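Local structure of putative DNA protection protein (Streptomyces coelicolor, 4CYB) at residues J[41-44]-J[45-49]; J[58-61]-J[62-66]; J[66-69]-J[70-73]; J[105-109]-J[110-114]; J[161-164]-J[165-168]. The protein probably oxidises and stores iron as a Dps-family member of the ferritin group, forming a shell of twelve subunits with metal sites at subunit interfaces. All coordinates share one frame; numbering follows the deposited sequence.

Interaction 1 of 5, residues J[41-44]-J[45-49]; sequences LYKK and YHWLM. With FE (Fe (III) ion), chain V.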
loop_
_atom_site.group_PDB
_atom_site.type_symbol
_atom_site.label_atom_id
_atom_site.label_comp_id
_atom_site.label_asym_id
_atom_site.label_seq_id
_atom_site.Cartn_x
_atom_site.Cartn_y
_atom_site.Cartn_z
ATOM N N LEU J 41 -15.185 -28.235 -3.987
ATOM C CA LEU J 41 -16.618 -27.955 -4.208
ATOM C C LEU J 41 -16.888 -26.436 -4.320
ATOM O O LEU J 41 -17.656 -25.998 -5.168
ATOM C CB LEU J 41 -17.461 -28.522 -3.026
ATOM C CG LEU J 41 -17.780 -30.014 -2.963
ATOM C CD1 LEU J 41 -18.559 -30.176 -1.663
ATOM C CD2 LEU J 41 -18.640 -30.360 -4.205
ATOM N N TYR J 42 -16.229 -25.629 -3.502
ATOM C CA TYR J 42 -16.468 -24.205 -3.557
ATOM C C TYR J 42 -15.943 -23.677 -4.907
ATOM O O TYR J 42 -16.617 -22.873 -5.521
ATOM C CB TYR J 42 -15.735 -23.499 -2.403
ATOM C CG TYR J 42 -16.604 -23.268 -1.240
ATOM C CD1 TYR J 42 -17.677 -22.380 -1.335
ATOM C CD2 TYR J 42 -16.361 -23.946 -0.024
ATOM C CE1 TYR J 42 -18.482 -22.133 -0.252
ATOM C CE2 TYR J 42 -17.187 -23.720 1.071
ATOM C CZ TYR J 42 -18.236 -22.828 0.923
ATOM O OH TYR J 42 -19.060 -22.548 1.993
ATOM N N LYS J 43 -14.771 -24.133 -5.379
ATOM C CA LYS J 43 -14.268 -23.696 -6.714
ATOM C C LYS J 43 -15.170 -24.214 -7.867
ATOM O O LYS J 43 -15.544 -23.478 -8.768
ATOM C CB LYS J 43 -12.817 -24.163 -7.001
ATOM C CG LYS J 43 -11.732 -23.480 -6.150
ATOM C CD LYS J 43 -11.742 -21.925 -6.266
ATOM C CE LYS J 43 -11.486 -21.479 -7.743
ATOM N NZ LYS J 43 -11.220 -20.014 -7.699
ATOM N N LYS J 44 -15.611 -25.463 -7.770
ATOM C CA LYS J 44 -16.613 -25.994 -8.728
ATOM C C LYS J 44 -17.830 -25.075 -8.863
ATOM O O LYS J 44 -18.218 -24.711 -9.978
ATOM C CB LYS J 44 -17.005 -27.451 -8.389
ATOM C CG LYS J 44 -18.110 -28.120 -9.297
ATOM C CD LYS J 44 -18.614 -29.439 -8.647
ATOM C CE LYS J 44 -19.880 -30.045 -9.304
ATOM N NZ LYS J 44 -19.508 -30.676 -10.608
ATOM N N TYR J 45 -18.431 -24.675 -7.751
ATOM C CA TYR J 45 -19.642 -23.901 -7.815
ATOM C C TYR J 45 -19.334 -22.417 -8.156
ATOM O O TYR J 45 -20.140 -21.776 -8.744
ATOM C CB TYR J 45 -20.368 -24.052 -6.477
ATOM C CG TYR J 45 -20.836 -25.491 -6.237
ATOM C CD1 TYR J 45 -21.221 -26.324 -7.333
ATOM C CD2 TYR J 45 -20.932 -26.008 -4.951
ATOM C CE1 TYR J 45 -21.680 -27.629 -7.143
ATOM C CE2 TYR J 45 -21.328 -27.346 -4.751
ATOM C CZ TYR J 45 -21.717 -28.130 -5.824
ATOM O OH TYR J 45 -22.143 -29.412 -5.583
ATOM N N HIS J 46 -18.163 -21.898 -7.765
ATOM C CA HIS J 46 -17.687 -20.557 -8.223
ATOM C C HIS J 46 -17.713 -20.569 -9.746
ATOM O O HIS J 46 -18.169 -19.581 -10.337
ATOM C CB HIS J 46 -16.258 -20.346 -7.679
ATOM C CG HIS J 46 -15.486 -19.148 -8.252
ATOM N ND1 HIS J 46 -15.781 -17.880 -7.914
ATOM C CD2 HIS J 46 -14.359 -19.096 -9.068
ATOM C CE1 HIS J 46 -14.852 -17.017 -8.451
ATOM N NE2 HIS J 46 -13.992 -17.763 -9.188
ATOM N N TRP J 47 -17.265 -21.662 -10.392
ATOM C CA TRP J 47 -17.268 -21.708 -11.898
ATOM C C TRP J 47 -18.604 -21.968 -12.523
ATOM O O TRP J 47 -18.986 -21.311 -13.487
ATOM C CB TRP J 47 -16.307 -22.765 -12.424
ATOM C CG TRP J 47 -14.889 -22.492 -11.971
ATOM C CD1 TRP J 47 -14.226 -21.275 -11.939
ATOM C CD2 TRP J 47 -13.954 -23.474 -11.450
ATOM N NE1 TRP J 47 -12.946 -21.415 -11.399
ATOM C CE2 TRP J 47 -12.700 -22.733 -11.139
ATOM C CE3 TRP J 47 -13.996 -24.881 -11.280
ATOM C CZ2 TRP J 47 -11.584 -23.365 -10.608
ATOM C CZ3 TRP J 47 -12.850 -25.516 -10.773
ATOM C CH2 TRP J 47 -11.689 -24.785 -10.418
ATOM N N LEU J 48 -19.347 -22.936 -11.942
ATOM C CA LEU J 48 -20.583 -23.415 -12.561
ATOM C C LEU J 48 -21.799 -22.588 -12.235
ATOM O O LEU J 48 -22.885 -22.855 -12.778
ATOM C CB LEU J 48 -20.924 -24.834 -12.098
ATOM C CG LEU J 48 -19.967 -25.985 -12.465
ATOM C CD1 LEU J 48 -20.589 -27.370 -12.242
ATOM C CD2 LEU J 48 -19.185 -25.835 -13.751
ATOM N N MET J 49 -21.651 -21.618 -11.345
ATOM C CA MET J 49 -22.779 -20.794 -10.913
ATOM C C MET J 49 -23.500 -20.127 -12.091
ATOM O O MET J 49 -22.887 -19.849 -13.150
ATOM C CB MET J 49 -22.297 -19.741 -9.880
ATOM C CG MET J 49 -23.393 -18.861 -9.312
ATOM S SD MET J 49 -24.710 -19.814 -8.476
ATOM C CE MET J 49 -23.724 -20.952 -7.477
HETATM FE FE FE V . -12.182 -16.768 -10.555
HETATM O O HOH W 1 -10.924 -16.855 -8.502
HETATM O O HOH W 2 -13.402 -14.816 -10.119
HETATM O O HOH W 3 -10.910 -14.878 -11.380
#

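Interaction 2 of 5, residues J[58-61]-J[62-66]; sequences HLLL and DKHAG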
loop_
_atom_site.group_PDB
_atom_site.type_symbol
_atom_site.label_atom_id
_atom_site.label_comp_id
_atom_site.label_asym_id
_atom_site.label_seq_id
_atom_site.Cartn_x
_atom_site.Cartn_y
_atom_site.Cartn_z
ATOM N N HIS J 58 -20.852 -16.076 -7.053
ATOM C CA HIS J 58 -19.507 -16.293 -7.623
ATOM C C HIS J 58 -18.461 -15.696 -6.674
ATOM O O HIS J 58 -17.473 -16.350 -6.340
ATOM C CB HIS J 58 -19.507 -15.670 -8.998
ATOM C CG HIS J 58 -18.169 -15.683 -9.708
ATOM N ND1 HIS J 58 -17.738 -16.761 -10.376
ATOM C CD2 HIS J 58 -17.212 -14.689 -9.876
ATOM C CE1 HIS J 58 -16.546 -16.451 -11.012
ATOM N NE2 HIS J 58 -16.237 -15.175 -10.700
ATOM N N LEU J 59 -18.683 -14.480 -6.209
ATOM C CA LEU J 59 -17.762 -13.837 -5.249
ATOM C C LEU J 59 -17.717 -14.484 -3.887
ATOM O O LEU J 59 -16.636 -14.712 -3.335
ATOM C CB LEU J 59 -18.146 -12.370 -5.031
ATOM C CG LEU J 59 -17.870 -11.572 -6.349
ATOM C CD1 LEU J 59 -18.266 -10.123 -6.110
ATOM C CD2 LEU J 59 -16.443 -11.705 -6.896
ATOM N N LEU J 60 -18.881 -14.816 -3.377
ATOM C CA LEU J 60 -18.974 -15.415 -2.049
ATOM C C LEU J 60 -18.304 -16.767 -2.030
ATOM O O LEU J 60 -17.553 -17.086 -1.094
ATOM C CB LEU J 60 -20.445 -15.611 -1.671
ATOM C CG LEU J 60 -20.610 -16.300 -0.298
ATOM C CD1 LEU J 60 -20.073 -15.446 0.869
ATOM C CD2 LEU J 60 -22.090 -16.583 -0.104
ATOM N N LEU J 61 -18.537 -17.568 -3.068
ATOM C CA LEU J 61 -17.917 -18.893 -3.109
ATOM C C LEU J 61 -16.407 -18.789 -3.243
ATOM O O LEU J 61 -15.685 -19.582 -2.654
ATOM C CB LEU J 61 -18.498 -19.732 -4.263
ATOM C CG LEU J 61 -20.029 -19.933 -4.185
ATOM C CD1 LEU J 61 -20.623 -20.572 -5.432
ATOM C CD2 LEU J 61 -20.439 -20.732 -3.004
ATOM N N ASP J 62 -15.909 -17.809 -4.020
ATOM C CA ASP J 62 -14.469 -17.636 -4.041
ATOM C C ASP J 62 -13.870 -17.175 -2.701
ATOM O O ASP J 62 -12.739 -17.554 -2.378
ATOM C CB ASP J 62 -14.072 -16.662 -5.145
ATOM C CG ASP J 62 -12.759 -17.014 -5.766
ATOM O OD1 ASP J 62 -12.384 -18.218 -5.807
ATOM O OD2 ASP J 62 -12.129 -16.079 -6.231
ATOM N N LYS J 63 -14.600 -16.342 -1.943
ATOM C CA LYS J 63 -14.113 -15.869 -0.671
ATOM C C LYS J 63 -13.970 -17.121 0.208
ATOM O O LYS J 63 -12.957 -17.311 0.887
ATOM C CB LYS J 63 -15.145 -14.921 -0.072
ATOM C CG LYS J 63 -14.723 -14.461 1.340
ATOM C CD LYS J 63 -15.911 -13.778 2.011
ATOM C CE LYS J 63 -15.437 -13.174 3.336
ATOM N NZ LYS J 63 -15.507 -14.153 4.473
ATOM N N HIS J 64 -14.994 -17.983 0.181
ATOM C CA HIS J 64 -14.904 -19.202 1.015
ATOM C C HIS J 64 -13.831 -20.173 0.564
ATOM O O HIS J 64 -13.105 -20.735 1.427
ATOM C CB HIS J 64 -16.266 -19.922 1.146
ATOM C CG HIS J 64 -17.269 -19.150 1.888
ATOM N ND1 HIS J 64 -18.469 -19.688 2.265
ATOM C CD2 HIS J 64 -17.225 -17.874 2.423
ATOM C CE1 HIS J 64 -19.165 -18.771 2.936
ATOM N NE2 HIS J 64 -18.396 -17.675 3.072
ATOM N N ALA J 65 -13.649 -20.326 -0.747
ATOM C CA ALA J 65 -12.573 -21.197 -1.266
ATOM C C ALA J 65 -11.212 -20.697 -0.779
ATOM O O ALA J 65 -10.387 -21.499 -0.335
ATOM C CB ALA J 65 -12.579 -21.203 -2.802
ATOM N N GLY J 66 -10.943 -19.382 -0.873
ATOM C CA GLY J 66 -9.650 -18.851 -0.429
ATOM C C GLY J 66 -9.402 -19.133 1.044
ATOM O O GLY J 66 -8.317 -19.478 1.435
#

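Interaction 3 of 5, residues J[66-69]-J[70-73]; sequences GEQL and ELID. With FE (Fe (III) ion), chain B.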
loop_
_atom_site.group_PDB
_atom_site.type_symbol
_atom_site.label_atom_id
_atom_site.label_comp_id
_atom_site.label_asym_id
_atom_site.label_seq_id
_atom_site.Cartn_x
_atom_site.Cartn_y
_atom_site.Cartn_z
ATOM N N GLY J 66 -10.943 -19.382 -0.873
ATOM C CA GLY J 66 -9.650 -18.851 -0.429
ATOM C C GLY J 66 -9.402 -19.133 1.044
ATOM O O GLY J 66 -8.317 -19.478 1.435
ATOM N N GLU J 67 -10.447 -19.033 1.849
ATOM C CA GLU J 67 -10.308 -19.340 3.276
ATOM C C GLU J 67 -10.052 -20.830 3.517
ATOM O O GLU J 67 -9.192 -21.174 4.364
ATOM C CB GLU J 67 -11.563 -18.841 4.011
ATOM C CG GLU J 67 -11.598 -17.296 4.128
ATOM C CD GLU J 67 -12.995 -16.755 4.527
ATOM O OE1 GLU J 67 -13.934 -17.552 4.753
ATOM O OE2 GLU J 67 -13.198 -15.503 4.536
ATOM N N GLN J 68 -10.728 -21.700 2.749
ATOM C CA GLN J 68 -10.511 -23.154 2.880
ATOM C C GLN J 68 -9.108 -23.518 2.417
ATOM O O GLN J 68 -8.439 -24.369 3.007
ATOM C CB GLN J 68 -11.523 -23.953 2.063
ATOM C CG GLN J 68 -12.979 -23.800 2.613
ATOM C CD GLN J 68 -13.234 -24.579 3.923
ATOM O OE1 GLN J 68 -12.493 -25.494 4.275
ATOM N NE2 GLN J 68 -14.312 -24.197 4.651
ATOM N N LEU J 69 -8.609 -22.849 1.363
ATOM C CA LEU J 69 -7.259 -23.188 0.913
ATOM C C LEU J 69 -6.224 -22.844 1.988
ATOM O O LEU J 69 -5.220 -23.554 2.120
ATOM C CB LEU J 69 -6.922 -22.348 -0.381
ATOM C CG LEU J 69 -5.584 -22.728 -1.056
ATOM C CD1 LEU J 69 -5.794 -24.075 -1.781
ATOM C CD2 LEU J 69 -5.243 -21.589 -2.025
ATOM N N GLU J 70 -6.401 -21.731 2.698
ATOM C CA GLU J 70 -5.485 -21.352 3.758
ATOM C C GLU J 70 -5.592 -22.385 4.939
ATOM O O GLU J 70 -4.572 -22.777 5.519
ATOM C CB GLU J 70 -5.697 -19.895 4.249
ATOM C CG GLU J 70 -4.945 -19.723 5.595
ATOM C CD GLU J 70 -4.801 -18.315 6.210
ATOM O OE1 GLU J 70 -5.702 -17.455 6.052
ATOM O OE2 GLU J 70 -3.756 -18.086 6.890
ATOM N N LEU J 71 -6.801 -22.823 5.247
ATOM C CA LEU J 71 -6.951 -23.937 6.254
ATOM C C LEU J 71 -6.195 -25.227 5.830
ATOM O O LEU J 71 -5.542 -25.857 6.639
ATOM C CB LEU J 71 -8.416 -24.284 6.484
ATOM C CG LEU J 71 -9.292 -23.251 7.188
ATOM C CD1 LEU J 71 -10.752 -23.791 7.278
ATOM C CD2 LEU J 71 -8.674 -22.878 8.544
ATOM N N ILE J 72 -6.287 -25.620 4.561
ATOM C CA ILE J 72 -5.581 -26.801 4.054
ATOM C C ILE J 72 -4.081 -26.652 4.345
ATOM O O ILE J 72 -3.446 -27.570 4.869
ATOM C CB ILE J 72 -5.814 -26.992 2.521
ATOM C CG1 ILE J 72 -7.253 -27.474 2.287
ATOM C CG2 ILE J 72 -4.755 -27.894 1.849
ATOM C CD1 ILE J 72 -7.762 -27.207 0.904
ATOM N N ASP J 73 -3.497 -25.512 3.948
ATOM C CA ASP J 73 -2.060 -25.298 4.154
ATOM C C ASP J 73 -1.687 -25.324 5.634
ATOM O O ASP J 73 -0.676 -25.957 6.010
ATOM C CB ASP J 73 -1.620 -23.993 3.489
ATOM C CG ASP J 73 -0.123 -23.776 3.595
ATOM O OD1 ASP J 73 0.636 -24.403 2.817
ATOM O OD2 ASP J 73 0.303 -22.939 4.434
HETATM FE FE FE B . 2.582 -22.818 3.503
HETATM O O HOH W 4 1.562 -21.686 1.684
HETATM O O HOH W 5 4.360 -21.333 3.305
HETATM O O HOH W 6 2.212 -20.982 4.973
#

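Interaction 4 of 5, residues J[105-109]-J[110-114]; sequences GVEEV and PSMLS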
loop_
_atom_site.group_PDB
_atom_site.type_symbol
_atom_site.label_atom_id
_atom_site.label_comp_id
_atom_site.label_asym_id
_atom_site.label_seq_id
_atom_site.Cartn_x
_atom_site.Cartn_y
_atom_site.Cartn_z
ATOM N N GLY J 105 -21.697 -32.965 -13.614
ATOM C CA GLY J 105 -22.297 -31.818 -14.320
ATOM C C GLY J 105 -22.797 -30.711 -13.389
ATOM O O GLY J 105 -22.310 -30.544 -12.238
ATOM N N VAL J 106 -23.730 -29.922 -13.903
ATOM C CA VAL J 106 -24.228 -28.723 -13.188
ATOM C C VAL J 106 -25.528 -29.051 -12.478
ATOM O O VAL J 106 -26.493 -29.469 -13.133
ATOM C CB VAL J 106 -24.472 -27.567 -14.177
ATOM C CG1 VAL J 106 -24.888 -26.279 -13.452
ATOM C CG2 VAL J 106 -23.238 -27.313 -15.028
ATOM N N GLU J 107 -25.539 -28.933 -11.142
ATOM C CA GLU J 107 -26.769 -29.101 -10.326
ATOM C C GLU J 107 -27.586 -27.830 -10.268
ATOM O O GLU J 107 -27.106 -26.753 -10.658
ATOM C CB GLU J 107 -26.373 -29.455 -8.867
ATOM C CG GLU J 107 -25.664 -30.813 -8.672
ATOM C CD GLU J 107 -24.729 -30.784 -7.443
ATOM O OE1 GLU J 107 -23.560 -30.321 -7.551
ATOM O OE2 GLU J 107 -25.152 -31.192 -6.342
ATOM N N GLU J 108 -28.838 -27.913 -9.759
ATOM C CA GLU J 108 -29.582 -26.682 -9.415
ATOM C C GLU J 108 -28.853 -25.861 -8.337
ATOM O O GLU J 108 -28.196 -26.444 -7.482
ATOM C CB GLU J 108 -30.986 -27.045 -8.859
ATOM C CG GLU J 108 -31.840 -27.718 -9.906
ATOM C CD GLU J 108 -33.322 -27.758 -9.551
ATOM O OE1 GLU J 108 -33.673 -27.753 -8.344
ATOM O OE2 GLU J 108 -34.134 -27.789 -10.506
ATOM N N VAL J 109 -28.962 -24.534 -8.403
ATOM C CA VAL J 109 -28.295 -23.652 -7.415
ATOM C C VAL J 109 -28.555 -24.031 -5.941
ATOM O O VAL J 109 -27.595 -24.207 -5.187
ATOM C CB VAL J 109 -28.567 -22.172 -7.738
ATOM C CG1 VAL J 109 -28.033 -21.261 -6.655
ATOM C CG2 VAL J 109 -27.938 -21.859 -9.088
ATOM N N PRO J 110 -29.839 -24.197 -5.530
ATOM C CA PRO J 110 -30.090 -24.566 -4.131
ATOM C C PRO J 110 -29.505 -25.933 -3.763
ATOM O O PRO J 110 -29.132 -26.133 -2.628
ATOM C CB PRO J 110 -31.641 -24.548 -3.993
ATOM C CG PRO J 110 -32.172 -24.567 -5.396
ATOM C CD PRO J 110 -31.103 -23.963 -6.282
ATOM N N SER J 111 -29.370 -26.849 -4.720
ATOM C CA SER J 111 -28.683 -28.121 -4.401
ATOM C C SER J 111 -27.194 -27.962 -4.205
ATOM O O SER J 111 -26.604 -28.676 -3.383
ATOM C CB SER J 111 -28.884 -29.176 -5.488
ATOM O OG SER J 111 -30.281 -29.432 -5.556
ATOM N N MET J 112 -26.591 -27.081 -4.991
ATOM C CA MET J 112 -25.152 -26.811 -4.784
ATOM C C MET J 112 -24.991 -26.284 -3.357
ATOM O O MET J 112 -24.100 -26.737 -2.630
ATOM C CB MET J 112 -24.632 -25.753 -5.775
ATOM C CG MET J 112 -24.772 -26.068 -7.253
ATOM S SD MET J 112 -24.148 -24.603 -8.168
ATOM C CE MET J 112 -24.073 -25.327 -9.830
ATOM N N LEU J 113 -25.827 -25.304 -2.952
ATOM C CA LEU J 113 -25.682 -24.683 -1.621
ATOM C C LEU J 113 -25.899 -25.747 -0.531
ATOM O O LEU J 113 -25.170 -25.793 0.465
ATOM C CB LEU J 113 -26.663 -23.511 -1.420
ATOM C CG LEU J 113 -26.483 -22.364 -2.452
ATOM C CD1 LEU J 113 -27.379 -21.188 -2.128
ATOM C CD2 LEU J 113 -25.033 -21.874 -2.424
ATOM N N SER J 114 -26.926 -26.573 -0.706
ATOM C CA SER J 114 -27.184 -27.673 0.273
ATOM C C SER J 114 -26.012 -28.651 0.417
ATOM O O SER J 114 -25.726 -29.101 1.543
ATOM C CB SER J 114 -28.427 -28.448 -0.158
ATOM O OG SER J 114 -29.532 -27.602 0.069
HETATM O O HOH W 7 -29.750 -30.255 -8.645
#

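Interaction 5 of 5, residues J[161-164]-J[165-168]; sequences VAEH and LVDT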
loop_
_atom_site.group_PDB
_atom_site.type_symbol
_atom_site.label_atom_id
_atom_site.label_comp_id
_atom_site.label_asym_id
_atom_site.label_seq_id
_atom_site.Cartn_x
_atom_site.Cartn_y
_atom_site.Cartn_z
ATOM N N VAL J 161 -23.735 -19.334 3.791
ATOM C CA VAL J 161 -24.341 -20.125 2.721
ATOM C C VAL J 161 -25.812 -20.371 3.040
ATOM O O VAL J 161 -26.693 -20.216 2.174
ATOM C CB VAL J 161 -23.586 -21.468 2.480
ATOM C CG1 VAL J 161 -24.323 -22.377 1.485
ATOM C CG2 VAL J 161 -22.175 -21.177 1.898
ATOM N N ALA J 162 -26.066 -20.751 4.277
ATOM C CA ALA J 162 -27.434 -21.148 4.688
ATOM C C ALA J 162 -28.447 -20.038 4.538
ATOM O O ALA J 162 -29.630 -20.296 4.174
ATOM C CB ALA J 162 -27.425 -21.677 6.122
ATOM N N GLU J 163 -28.027 -18.796 4.782
ATOM C CA GLU J 163 -28.940 -17.650 4.616
ATOM C C GLU J 163 -29.432 -17.463 3.210
ATOM O O GLU J 163 -30.542 -16.983 3.027
ATOM C CB GLU J 163 -28.358 -16.314 5.182
ATOM C CG GLU J 163 -28.093 -16.253 6.680
ATOM C CD GLU J 163 -29.275 -16.638 7.585
ATOM O OE1 GLU J 163 -30.429 -16.825 7.135
ATOM O OE2 GLU J 163 -29.026 -16.717 8.783
ATOM N N HIS J 164 -28.647 -17.853 2.202
ATOM C CA HIS J 164 -29.080 -17.773 0.804
ATOM C C HIS J 164 -30.164 -18.768 0.425
ATOM O O HIS J 164 -30.838 -18.565 -0.573
ATOM C CB HIS J 164 -27.915 -17.962 -0.148
ATOM C CG HIS J 164 -26.948 -16.826 -0.082
ATOM N ND1 HIS J 164 -27.022 -15.733 -0.888
ATOM C CD2 HIS J 164 -25.899 -16.613 0.779
ATOM C CE1 HIS J 164 -26.031 -14.847 -0.518
ATOM N NE2 HIS J 164 -25.339 -15.408 0.460
ATOM N N LEU J 165 -30.354 -19.792 1.249
ATOM C CA LEU J 165 -31.422 -20.773 0.991
ATOM C C LEU J 165 -32.759 -20.382 1.628
ATOM O O LEU J 165 -33.756 -21.059 1.382
ATOM C CB LEU J 165 -31.051 -22.166 1.553
ATOM C CG LEU J 165 -30.002 -22.868 0.682
ATOM C CD1 LEU J 165 -29.534 -24.148 1.347
ATOM C CD2 LEU J 165 -30.482 -23.152 -0.750
ATOM N N VAL J 166 -32.786 -19.331 2.434
ATOM C CA VAL J 166 -34.048 -18.876 3.048
ATOM C C VAL J 166 -35.030 -18.359 1.977
ATOM O O VAL J 166 -34.732 -17.432 1.248
ATOM C CB VAL J 166 -33.804 -17.842 4.168
ATOM C CG1 VAL J 166 -35.173 -17.359 4.716
ATOM C CG2 VAL J 166 -32.959 -18.464 5.269
ATOM N N ASP J 167 -36.207 -18.978 1.852
ATOM C CA ASP J 167 -37.207 -18.484 0.897
ATOM C C ASP J 167 -38.058 -17.399 1.556
ATOM O O ASP J 167 -38.873 -17.697 2.397
ATOM C CB ASP J 167 -38.123 -19.619 0.471
ATOM C CG ASP J 167 -39.068 -19.223 -0.683
ATOM O OD1 ASP J 167 -38.987 -18.096 -1.245
ATOM O OD2 ASP J 167 -39.907 -20.072 -1.022
ATOM N N THR J 168 -37.871 -16.141 1.177
ATOM C CA THR J 168 -38.529 -15.040 1.903
ATOM C C THR J 168 -38.737 -13.896 0.908
ATOM O O THR J 168 -37.953 -13.748 -0.020
ATOM C CB THR J 168 -37.712 -14.645 3.180
ATOM O OG1 THR J 168 -38.525 -13.888 4.099
ATOM C CG2 THR J 168 -36.370 -13.879 2.842
#

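Interaction 1 of 5, residues J[41-44]-J[45-49]
K44, Y45 and K43 carry most of this local contact, about two turns near the C-terminal end of helix 18-48. The K44 chain crosses Y45 and L48 at a slant: CE lies 3.7 Å from Y45 CE1, and NZ runs on to the carbonyls of P103 and G105. On its other flank the Y45 ring meets L41, whose CD2 is 4.1 Å from Y45 CE2; the Y45 hydroxyl bonds to E107. K43 CB lies over the six-membered ring of W47, a CH-pi contact of 3.9 Å to the centroid, while bends at chi2 and chi3 (-56° and -61°) bring CE to 3.4 Å from W47 CZ2 and direct NZ to a salt bridge with D62. An alanine in place of W47 would probably leave K43 CB and CE without the ring they lie against and D73 of the second subunit without its indole N-H. H46 NE2 binds the iron at 2.5 Å, with D73 and E77 of that subunit, the intersubunit ferroxidase-type site of Dps proteins.

Interaction 2 of 5, residues J[58-61]-J[62-66]
D62 opens the second half of this stretch of helix 54-81, part of the four-helix bundle of the ferritin-like fold, by donating its N to H58 O, 3.2 Å away, and resting CB near the same carbonyl. Its carboxylate leads off to K43 on helix 18-48 in a salt bridge, close to the iron-binding H46, whose ring is stacked on that of H58. K63 N bonds to L59 O at 3.0 Å; the side chain then stretches out, CG anti to the backbone N (chi1 176°), and bends at its last torsion, its NZ forming a salt bridge with E67 one turn on. H64 is where side chains truly meet. While its N bonds to L60 O (3.0 Å), its ring crosses the L60 side chain obliquely and takes L60 CG over one face, 4.2 Å above the plane and toward the rim. ND1 is used by the hydroxyl of Y42, which fixes the rotation of the imidazole. L60 also reaches F160 and H164 of helix 140-164, tying that helix to this stretch, and packs on Y55 of the third subunit. A65 adds a methyl 3.5 Å from L61 O, and its N bonds to that oxygen. G66 N closes the following turn on D62 O. The nearest approach of the L60 and H64 side chains is L60 CD1 to H64 NE2, 3.6 Å.

Interaction 3 of 5, residues J[66-69]-J[70-73]
Across residues 66-69 and 70-73 the backbone of helix 54-81 runs through regular i to i+4 bonds, E70 N to G66 O, L71 N to E67 O, I72 N to Q68 O (2.9 Å) and D73 N to L69 O. Between side chains the touch is light: Q68, bent at chi2 (-74°), slants past L71, with OE1 3.9 Å from L71 CD1. The amide nitrogen of Q68 is taken by Q157 and N154, so the group is held from helix 140-164. I72 lies along the backbone instead, CG1 being 3.4 Å from Q68 O and CD1 4.1 Å from L69 CA; beyond, it packs on T35 and H39 of helix 18-48 and on W47 of the second subunit. L69 packs on L69 of the second subunit. At the end of this stretch, D73 has its N and CG in the anti arrangement (chi1 -176°), which sends the carboxylate away from the helix to the iron. OD2 is 2.5 Å and OD1 2.6 Å from the metal. K43 and W47 of the second subunit both reach OD1 and would steady the carboxylate's orientation. With E77 of this chain and H46 of the second subunit, D73 forms the interface iron site characteristic of Dps dodecamers.

Interaction 4 of 5, residues J[105-109]-J[110-114]
M112 and V106 meet where the first turn of helix 109-136 reaches back to the chain that leads into it, and this is the close-packed side. The extended M112 chain (chi2 177°, chi3 168°) carries CE to 3.8 Å from V106 CG1 and 3.5 Å from E107 O, a carbonyl oxygen buried without a polar partner. Y45 and L48 of helix 18-48 pack against the M112 side chain. An alanine in place of M112 would probably leave V106 CG1 and the Y45 ring without the side chain packed against both. V109 CB lies 3.4 Å from P110 CD, a close approach set largely by the peptide link into the proline ring. E107 meets M112 through carbons, CB to CG, while its carboxylate is engaged by Y45 and R115. The looser side holds E108 and S111: E108 CB stays 4.1 Å from S111 OG, and a water links E108 N, from which it accepts at 2.7 Å, to S111 OG by a weak bond. The E108 carboxylate has a long, weak ion pair with R1 of the second subunit. E108 O takes M112 N, and V109 O takes L113 N. E108 stands at the N-cap position, where the short strand 106-107, paired with a strand of the second subunit, passes into a helix of the ferritin-like bundle.

Interaction 5 of 5, residues J[161-164]-J[165-168]
V166 and E163 lie alongside each other with their side chains pointing the same way, and theirs is the one close side-chain pair: V166 CG2 sits 3.5 Å from E163 OE1. E163 is bent at chi2 (-53°), which curls its carboxylate round toward the valine. L165 CB rests 3.5 Å from A162 O, a van der Waals contact, while its methyls pack on P110 and S114 of helix 109-136. Among backbone bonds, H164 N reaches V161 O at 3.1 Å, and L165 N reaches A162 O at 3.1 Å with the donor 61° out of the carbonyl plane. V166 N to E163 O, 3.3 Å, is weak. These i to i+3 bonds mark the tighter winding where helix 140-164 gives way to the C-terminal tail of this Dps subunit. Charged and polar links leave the two segments: E163 OE1 pairs with K10 of the fifth subunit in a salt bridge, and OE2 has a weak bond to W159. Between subunits, the H164 ring meets F54 of the third subunit with planes at about 85°, L165 packs on L170 of the fourth subunit, and V166 touches both R50 of the third subunit and K10 of the fifth.

How the interactions relate
Interactions 1 and 2, with centres 9 Å apart, join helix 18-48 to helix 54-81 beside one iron: H46 ND1 lies 2.8 Å from H58 O, and K43 NZ 2.9 Å from D62 OD1. Interaction 3 continues interaction 2 through their shared G66 and carries the other half of an iron site, so each chain contributes to two interface sites. Interaction 4 is clamped to interaction 1, Y45 OH standing 2.6 Å from E107 OE1, but has no touch with interaction 3, about 12 Å away between nearest atoms. Interaction 5 packs against interaction 4, P110 CA to L165 CD2 being 3.7 Å, and reaches interaction 2 with V161 CG2 4.0 Å from H64 CE1.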